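Local coordinates for succinyl-CoA ligase (ADP-forming) subunit alpha (Methanosaeta concilii, PDB 6HXI), which combines a CoA-ligase family region with a citrate synthase-like C-terminal region and binds coenzyme A, at residues Gln473-Met478 with Ile483-Ile488; Tyr521-Glu526 with Leu536-Asp541. All coordinates share one frame; numbering follows the deposited sequence.

Contact 1 (Gln473-Met478 with Ile483-Ile488). With COA (coenzyme A), chain G.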
loop_
_atom_site.group_PDB
_atom_site.type_symbol
_atom_site.label_atom_id
_atom_site.label_comp_id
_atom_site.label_asym_id
_atom_site.label_seq_id
_atom_site.Cartn_x
_atom_site.Cartn_y
_atom_site.Cartn_z
ATOM N N GLN B 473 -12.519 -23.094 32.907
ATOM C CA GLN B 473 -11.778 -24.026 32.055
ATOM C C GLN B 473 -11.087 -23.313 30.916
ATOM O O GLN B 473 -9.962 -23.676 30.583
ATOM C CB GLN B 473 -12.684 -25.155 31.522
ATOM C CG GLN B 473 -13.132 -26.134 32.610
ATOM C CD GLN B 473 -13.953 -27.268 32.054
ATOM O OE1 GLN B 473 -15.089 -27.081 31.601
ATOM N NE2 GLN B 473 -13.396 -28.476 32.099
ATOM N N PHE B 474 -11.749 -22.291 30.322
ATOM C CA PHE B 474 -11.187 -21.485 29.235
ATOM C C PHE B 474 -10.015 -20.671 29.767
ATOM O O PHE B 474 -8.929 -20.708 29.178
ATOM C CB PHE B 474 -12.263 -20.565 28.615
ATOM C CG PHE B 474 -11.783 -19.515 27.623
ATOM C CD1 PHE B 474 -10.959 -19.866 26.548
ATOM C CD2 PHE B 474 -12.229 -18.198 27.710
ATOM C CE1 PHE B 474 -10.591 -18.920 25.588
ATOM C CE2 PHE B 474 -11.845 -17.253 26.758
ATOM C CZ PHE B 474 -11.039 -17.628 25.692
ATOM N N VAL B 475 -10.222 -19.975 30.908
ATOM C CA VAL B 475 -9.178 -19.180 31.576
ATOM C C VAL B 475 -7.984 -20.102 31.885
ATOM O O VAL B 475 -6.865 -19.786 31.485
ATOM C CB VAL B 475 -9.740 -18.406 32.807
ATOM C CG1 VAL B 475 -8.634 -17.757 33.646
ATOM C CG2 VAL B 475 -10.761 -17.360 32.368
ATOM N N GLY B 476 -8.263 -21.279 32.462
ATOM C CA GLY B 476 -7.258 -22.292 32.780
ATOM C C GLY B 476 -6.499 -22.836 31.578
ATOM O O GLY B 476 -5.274 -22.891 31.606
ATOM N N GLU B 477 -7.213 -23.236 30.505
ATOM C CA GLU B 477 -6.620 -23.763 29.265
ATOM C C GLU B 477 -5.629 -22.761 28.623
ATOM O O GLU B 477 -4.524 -23.141 28.222
ATOM C CB GLU B 477 -7.738 -24.149 28.253
ATOM C CG GLU B 477 -7.223 -24.583 26.886
ATOM C CD GLU B 477 -8.209 -24.541 25.738
ATOM O OE1 GLU B 477 -7.978 -23.755 24.790
ATOM O OE2 GLU B 477 -9.175 -25.336 25.753
ATOM N N MET B 478 -6.043 -21.484 28.518
ATOM C CA MET B 478 -5.243 -20.413 27.919
ATOM C C MET B 478 -3.965 -20.148 28.705
ATOM O O MET B 478 -2.924 -19.901 28.100
ATOM C CB MET B 478 -6.074 -19.144 27.764
ATOM C CG MET B 478 -7.194 -19.292 26.757
ATOM S SD MET B 478 -6.643 -19.523 25.045
ATOM C CE MET B 478 -6.283 -17.834 24.573
ATOM N N ILE B 483 -0.910 -18.435 26.609
ATOM C CA ILE B 483 -1.525 -17.454 25.714
ATOM C C ILE B 483 -2.406 -16.513 26.505
ATOM O O ILE B 483 -3.394 -16.943 27.123
ATOM C CB ILE B 483 -2.360 -18.086 24.534
ATOM C CG1 ILE B 483 -1.679 -19.342 23.880
ATOM C CG2 ILE B 483 -2.709 -17.025 23.482
ATOM C CD1 ILE B 483 -0.536 -19.100 22.884
ATOM N N ASN B 484 -2.100 -15.215 26.433
ATOM C CA ASN B 484 -2.945 -14.220 27.056
ATOM C C ASN B 484 -4.246 -14.239 26.291
ATOM O O ASN B 484 -4.247 -14.498 25.081
ATOM C CB ASN B 484 -2.317 -12.842 26.960
ATOM C CG ASN B 484 -1.294 -12.583 28.016
ATOM O OD1 ASN B 484 -1.117 -13.356 28.955
ATOM N ND2 ASN B 484 -0.608 -11.478 27.892
ATOM N N ILE B 485 -5.356 -14.031 26.992
ATOM C CA ILE B 485 -6.650 -14.068 26.345
ATOM C C ILE B 485 -6.821 -12.819 25.488
ATOM O O ILE B 485 -6.740 -11.714 26.030
ATOM C CB ILE B 485 -7.841 -14.287 27.324
ATOM C CG1 ILE B 485 -7.699 -15.625 28.082
ATOM C CG2 ILE B 485 -9.159 -14.228 26.545
ATOM C CD1 ILE B 485 -8.555 -15.704 29.368
ATOM N N PRO B 486 -7.040 -12.983 24.158
ATOM C CA PRO B 486 -7.254 -11.801 23.308
ATOM C C PRO B 486 -8.555 -11.099 23.706
ATOM O O PRO B 486 -9.533 -11.773 24.045
ATOM C CB PRO B 486 -7.278 -12.384 21.896
ATOM C CG PRO B 486 -7.735 -13.789 22.067
ATOM C CD PRO B 486 -7.198 -14.239 23.394
ATOM N N GLY B 487 -8.515 -9.771 23.771
ATOM C CA GLY B 487 -9.651 -8.961 24.179
ATOM C C GLY B 487 -9.723 -8.714 25.671
ATOM O O GLY B 487 -10.620 -8.020 26.149
ATOM N N ILE B 488 -8.736 -9.250 26.414
ATOM C CA ILE B 488 -8.625 -9.106 27.865
ATOM C C ILE B 488 -7.371 -8.330 28.190
ATOM O O ILE B 488 -6.304 -8.696 27.700
ATOM C CB ILE B 488 -8.669 -10.498 28.613
ATOM C CG1 ILE B 488 -10.082 -11.123 28.609
ATOM C CG2 ILE B 488 -8.103 -10.418 30.087
ATOM C CD1 ILE B 488 -11.212 -10.429 29.564
HETATM N N1A COA G . -5.486 -12.812 29.738
HETATM C C2A COA G . -5.565 -13.715 30.722
HETATM N N3A COA G . -4.859 -13.779 31.859
HETATM C C4A COA G . -3.937 -12.804 31.911
HETATM C C5A COA G . -3.732 -11.810 30.971
HETATM C C6A COA G . -4.583 -11.809 29.848
HETATM N N6A COA G . -4.567 -10.861 28.912
HETATM N N7A COA G . -2.630 -11.038 31.306
HETATM C C8A COA G . -2.209 -11.565 32.427
HETATM N N9A COA G . -2.947 -12.641 32.852
HETATM C C1B COA G . -2.718 -13.472 34.033
HETATM C C2B COA G . -1.340 -14.114 34.130
HETATM O O2B COA G . -1.267 -15.304 33.343
HETATM C C3B COA G . -1.276 -14.406 35.633
HETATM O O3B COA G . -2.016 -15.595 35.984
HETATM P P3B COA G . -1.690 -16.496 37.260
HETATM O O7A COA G . -1.680 -15.587 38.443
HETATM O O8A COA G . -2.759 -17.528 37.306
HETATM O O9A COA G . -0.340 -17.172 36.962
HETATM C C4B COA G . -2.089 -13.270 36.267
HETATM O O4B COA G . -2.851 -12.676 35.195
HETATM C C5B COA G . -1.281 -12.215 36.978
HETATM O O5B COA G . -0.159 -11.881 36.138
HETATM P P1A COA G . 1.337 -11.660 36.759
HETATM O O1A COA G . 2.275 -10.964 35.843
HETATM O O2A COA G . 1.908 -12.942 37.345
HETATM O O3A COA G . 0.865 -10.702 37.944
HETATM P P2A COA G . 1.459 -9.714 39.041
HETATM O O4A COA G . 1.557 -8.351 38.484
HETATM O O5A COA G . 0.472 -9.757 40.185
HETATM O O6A COA G . 2.912 -10.288 39.475
HETATM C CBP COA G . 3.985 -10.665 41.633
HETATM C CCP COA G . 3.076 -11.240 40.542
HETATM C CDP COA G . 4.153 -11.730 42.726
HETATM C CEP COA G . 5.371 -10.293 41.069
HETATM C CAP COA G . 3.313 -9.392 42.218
HETATM O OAP COA G . 1.942 -9.616 42.494
HETATM C C9P COA G . 3.978 -8.768 43.439
HETATM O O9P COA G . 4.959 -8.035 43.298
HETATM N N8P COA G . 3.433 -9.049 44.634
HETATM C C7P COA G . 4.014 -8.605 45.893
HETATM C C6P COA G . 4.487 -9.764 46.727
HETATM C C5P COA G . 4.999 -9.327 48.079
HETATM O O5P COA G . 4.552 -8.320 48.627
HETATM N N4P COA G . 5.963 -10.074 48.616
HETATM C C3P COA G . 6.636 -9.726 49.860
HETATM C C2P COA G . 7.733 -8.699 49.666
HETATM S S1P COA G . 8.563 -8.569 51.274
#
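Met478, near the end of helix 471-480, packs into the loop that turns back beside it, a helix-to-loop corner closed by a type II beta turn from Ile485 to Ile488 in the citrate synthase-like region. Its chain bends at both chi2 and chi3 (-66° and -81°), which brings CE against both Ile483 CG2, at 3.8 Å, and Pro486 CD, at 3.9 Å. Nearer the backbone, Met478 CB lies 3.9 Å from Ile485 CG1. The backbone supports the turn back: Ile483 N donates a fairly straight hydrogen bond of 2.9 Å to Met478 O. Ile485 splits its branches over the helix surface, CG2 meeting the Phe474 ring obliquely at CZ and CD1 crossing Val475 CG2. Farther out, Phe461 meets the Phe474 ring edge-to-face, while Val525 of helix 517-530 backs both Phe474 and Val475. The loop also receives the adenine of coenzyme A. Asn484 lays its amide over one face of the base, OD1 lying 3.6 Å from C5A, and packs against Ser49 of the second subunit. At the base's amino end, Ile485 N is 3.0 Å from N1A, and Ile488 O is 3.0 Å from N6A.

Contact 2 (Tyr521-Glu526 with Leu536-Asp541). With COA (coenzyme A), chain G.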
loop_
_atom_site.group_PDB
_atom_site.type_symbol
_atom_site.label_atom_id
_atom_site.label_comp_id
_atom_site.label_asym_id
_atom_site.label_seq_id
_atom_site.Cartn_x
_atom_site.Cartn_y
_atom_site.Cartn_z
ATOM N N TYR B 521 -21.140 -14.830 28.605
ATOM C CA TYR B 521 -20.001 -15.728 28.817
ATOM C C TYR B 521 -18.737 -14.869 29.016
ATOM O O TYR B 521 -17.981 -15.080 29.966
ATOM C CB TYR B 521 -19.849 -16.654 27.578
ATOM C CG TYR B 521 -18.761 -17.710 27.708
ATOM C CD1 TYR B 521 -19.032 -18.957 28.270
ATOM C CD2 TYR B 521 -17.464 -17.466 27.258
ATOM C CE1 TYR B 521 -18.041 -19.927 28.395
ATOM C CE2 TYR B 521 -16.461 -18.432 27.380
ATOM C CZ TYR B 521 -16.752 -19.655 27.962
ATOM O OH TYR B 521 -15.769 -20.604 28.104
ATOM N N ALA B 522 -18.535 -13.873 28.134
ATOM C CA ALA B 522 -17.353 -13.010 28.194
ATOM C C ALA B 522 -17.204 -12.318 29.528
ATOM O O ALA B 522 -16.078 -12.258 30.037
ATOM C CB ALA B 522 -17.347 -12.002 27.063
ATOM N N LEU B 523 -18.337 -11.823 30.096
ATOM C CA LEU B 523 -18.387 -11.157 31.393
ATOM C C LEU B 523 -18.101 -12.137 32.539
ATOM O O LEU B 523 -17.598 -11.688 33.549
ATOM C CB LEU B 523 -19.722 -10.379 31.634
ATOM C CG LEU B 523 -20.038 -9.203 30.671
ATOM C CD1 LEU B 523 -21.427 -8.688 30.889
ATOM C CD2 LEU B 523 -19.038 -8.067 30.816
ATOM N N GLN B 524 -18.409 -13.452 32.389
ATOM C CA GLN B 524 -18.079 -14.494 33.374
ATOM C C GLN B 524 -16.568 -14.716 33.353
ATOM O O GLN B 524 -15.981 -14.872 34.416
ATOM C CB GLN B 524 -18.805 -15.828 33.080
ATOM C CG GLN B 524 -20.270 -15.865 33.493
ATOM C CD GLN B 524 -20.908 -17.204 33.150
ATOM O OE1 GLN B 524 -21.263 -17.493 31.993
ATOM N NE2 GLN B 524 -21.071 -18.064 34.146
ATOM N N VAL B 525 -15.942 -14.761 32.134
ATOM C CA VAL B 525 -14.481 -14.895 31.935
ATOM C C VAL B 525 -13.757 -13.681 32.584
ATOM O O VAL B 525 -12.735 -13.869 33.274
ATOM C CB VAL B 525 -14.078 -15.047 30.445
ATOM C CG1 VAL B 525 -12.565 -14.939 30.272
ATOM C CG2 VAL B 525 -14.609 -16.346 29.846
ATOM N N GLU B 526 -14.305 -12.448 32.352
ATOM C CA GLU B 526 -13.788 -11.190 32.898
ATOM C C GLU B 526 -13.784 -11.156 34.442
ATOM O O GLU B 526 -12.850 -10.610 35.032
ATOM C CB GLU B 526 -14.563 -10.009 32.313
ATOM C CG GLU B 526 -13.951 -8.639 32.577
ATOM C CD GLU B 526 -14.952 -7.503 32.495
ATOM O OE1 GLU B 526 -16.133 -7.717 32.857
ATOM O OE2 GLU B 526 -14.558 -6.403 32.050
ATOM N N LEU B 536 -7.363 -6.536 34.191
ATOM C CA LEU B 536 -7.626 -7.612 33.212
ATOM C C LEU B 536 -9.093 -7.553 32.797
ATOM O O LEU B 536 -9.853 -8.523 32.938
ATOM C CB LEU B 536 -7.195 -9.003 33.734
ATOM C CG LEU B 536 -5.691 -9.223 33.934
ATOM C CD1 LEU B 536 -5.407 -10.637 34.356
ATOM C CD2 LEU B 536 -4.899 -8.838 32.717
ATOM N N ILE B 537 -9.489 -6.366 32.333
ATOM C CA ILE B 537 -10.867 -6.079 31.950
ATOM C C ILE B 537 -11.048 -6.468 30.513
ATOM O O ILE B 537 -10.073 -6.681 29.794
ATOM C CB ILE B 537 -11.293 -4.584 32.239
ATOM C CG1 ILE B 537 -10.347 -3.553 31.560
ATOM C CG2 ILE B 537 -11.382 -4.311 33.742
ATOM C CD1 ILE B 537 -11.035 -2.244 31.040
ATOM N N LEU B 538 -12.295 -6.551 30.092
ATOM C CA LEU B 538 -12.645 -6.813 28.710
ATOM C C LEU B 538 -12.348 -5.481 28.010
ATOM O O LEU B 538 -12.909 -4.451 28.387
ATOM C CB LEU B 538 -14.133 -7.168 28.657
ATOM C CG LEU B 538 -14.663 -7.875 27.433
ATOM C CD1 LEU B 538 -13.891 -9.197 27.132
ATOM C CD2 LEU B 538 -16.159 -8.113 27.588
ATOM N N ASN B 539 -11.341 -5.477 27.131
ATOM C CA ASN B 539 -10.931 -4.279 26.419
ATOM C C ASN B 539 -11.849 -4.017 25.173
ATOM O O ASN B 539 -12.769 -4.801 24.913
ATOM C CB ASN B 539 -9.426 -4.340 26.080
ATOM C CG ASN B 539 -9.018 -5.374 25.057
ATOM O OD1 ASN B 539 -9.694 -5.622 24.068
ATOM N ND2 ASN B 539 -7.853 -5.958 25.234
ATOM N N VAL B 540 -11.602 -2.908 24.440
ATOM C CA VAL B 540 -12.389 -2.468 23.271
ATOM C C VAL B 540 -12.392 -3.520 22.170
ATOM O O VAL B 540 -13.462 -3.796 21.626
ATOM C CB VAL B 540 -11.992 -1.048 22.732
ATOM C CG1 VAL B 540 -13.001 -0.536 21.717
ATOM C CG2 VAL B 540 -11.922 -0.055 23.875
ATOM N N ASP B 541 -11.207 -4.087 21.838
ATOM C CA ASP B 541 -11.069 -5.103 20.809
ATOM C C ASP B 541 -11.852 -6.369 21.128
ATOM O O ASP B 541 -12.512 -6.899 20.242
ATOM C CB ASP B 541 -9.592 -5.405 20.494
ATOM C CG ASP B 541 -8.902 -4.269 19.750
ATOM O OD1 ASP B 541 -9.368 -3.112 19.865
ATOM O OD2 ASP B 541 -7.892 -4.533 19.065
HETATM N N1A COA G . -5.486 -12.812 29.738
HETATM C C2A COA G . -5.565 -13.715 30.722
HETATM N N3A COA G . -4.859 -13.779 31.859
HETATM C C4A COA G . -3.937 -12.804 31.911
HETATM C C5A COA G . -3.732 -11.810 30.971
HETATM C C6A COA G . -4.583 -11.809 29.848
HETATM N N6A COA G . -4.567 -10.861 28.912
HETATM N N7A COA G . -2.630 -11.038 31.306
HETATM C C8A COA G . -2.209 -11.565 32.427
HETATM N N9A COA G . -2.947 -12.641 32.852
HETATM C C1B COA G . -2.718 -13.472 34.033
HETATM C C2B COA G . -1.340 -14.114 34.130
HETATM O O2B COA G . -1.267 -15.304 33.343
HETATM C C3B COA G . -1.276 -14.406 35.633
HETATM O O3B COA G . -2.016 -15.595 35.984
HETATM P P3B COA G . -1.690 -16.496 37.260
HETATM O O7A COA G . -1.680 -15.587 38.443
HETATM O O8A COA G . -2.759 -17.528 37.306
HETATM O O9A COA G . -0.340 -17.172 36.962
HETATM C C4B COA G . -2.089 -13.270 36.267
HETATM O O4B COA G . -2.851 -12.676 35.195
HETATM C C5B COA G . -1.281 -12.215 36.978
HETATM O O5B COA G . -0.159 -11.881 36.138
HETATM P P1A COA G . 1.337 -11.660 36.759
HETATM O O1A COA G . 2.275 -10.964 35.843
HETATM O O2A COA G . 1.908 -12.942 37.345
HETATM O O3A COA G . 0.865 -10.702 37.944
HETATM P P2A COA G . 1.459 -9.714 39.041
HETATM O O4A COA G . 1.557 -8.351 38.484
HETATM O O5A COA G . 0.472 -9.757 40.185
HETATM O O6A COA G . 2.912 -10.288 39.475
HETATM C CBP COA G . 3.985 -10.665 41.633
HETATM C CCP COA G . 3.076 -11.240 40.542
HETATM C CDP COA G . 4.153 -11.730 42.726
HETATM C CEP COA G . 5.371 -10.293 41.069
HETATM C CAP COA G . 3.313 -9.392 42.218
HETATM O OAP COA G . 1.942 -9.616 42.494
HETATM C C9P COA G . 3.978 -8.768 43.439
HETATM O O9P COA G . 4.959 -8.035 43.298
HETATM N N8P COA G . 3.433 -9.049 44.634
HETATM C C7P COA G . 4.014 -8.605 45.893
HETATM C C6P COA G . 4.487 -9.764 46.727
HETATM C C5P COA G . 4.999 -9.327 48.079
HETATM O O5P COA G . 4.552 -8.320 48.627
HETATM N N4P COA G . 5.963 -10.074 48.616
HETATM C C3P COA G . 6.636 -9.726 49.860
HETATM C C2P COA G . 7.733 -8.699 49.666
HETATM S S1P COA G . 8.563 -8.569 51.274
HETATM O O HOH W 1 -14.349 -3.973 30.640
#
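Glu526 reaches from helix 517-530 across to the backbone of Leu538, in the loop that leads into helix 540-555. Its CB points at that loop, and with CG anti to the backbone N (chi1 -168°) the extended chain runs straight to it. CG lies 3.6 Å from Leu538 N, and CD rests 3.9 Å from Leu538 CB, the two side chains crossing at about a right angle. At the tip, OE2 accepts a nearly linear hydrogen bond of 3.0 Å from Leu538 N, met on its anti side and 26° out of the carboxylate plane. The same oxygen lies 3.7 Å from Ile537 CB and has a water at 2.8 Å; that water is also within hydrogen-bonding distance of Leu538 O and could bridge the two. Alongside, Leu538 CD2 packs 4.1 Å from Ala522 CB, with Leu523 a little farther off. Leu536 turns to coenzyme A, its CD2 lying over the adenine 3.6 Å from C5A. The loop ends at Asn539, which N-caps helix 540-555; its OD1 accepts a hydrogen bond from Gly542 N. Leu523 also touches Ile506 and Arg510 of helix 500-512, and Tyr521 lies against helix 453-466.

Overall arrangement
Contact 1 closes before contact 2 opens along the chain, and their centres lie about 10 Å apart within one citrate synthase-like helical region. Helices 471-480 and 517-530 pack together, Phe474 CB packing 3.5 Å from Tyr521 OH. The two loops also join, since Gly487 O and Asn539 N stand 2.8 Å apart in a probable hydrogen bond. Between them the loops clasp the adenine of one coenzyme A: Asn484 lies over one face of the base, Leu536 and Ile488 over the opposite one. Lys479 and Lys532 bond to the same molecule, as do Ser89, Arg91 and Ser92 of the second subunit, so the coenzyme spans a subunit boundary.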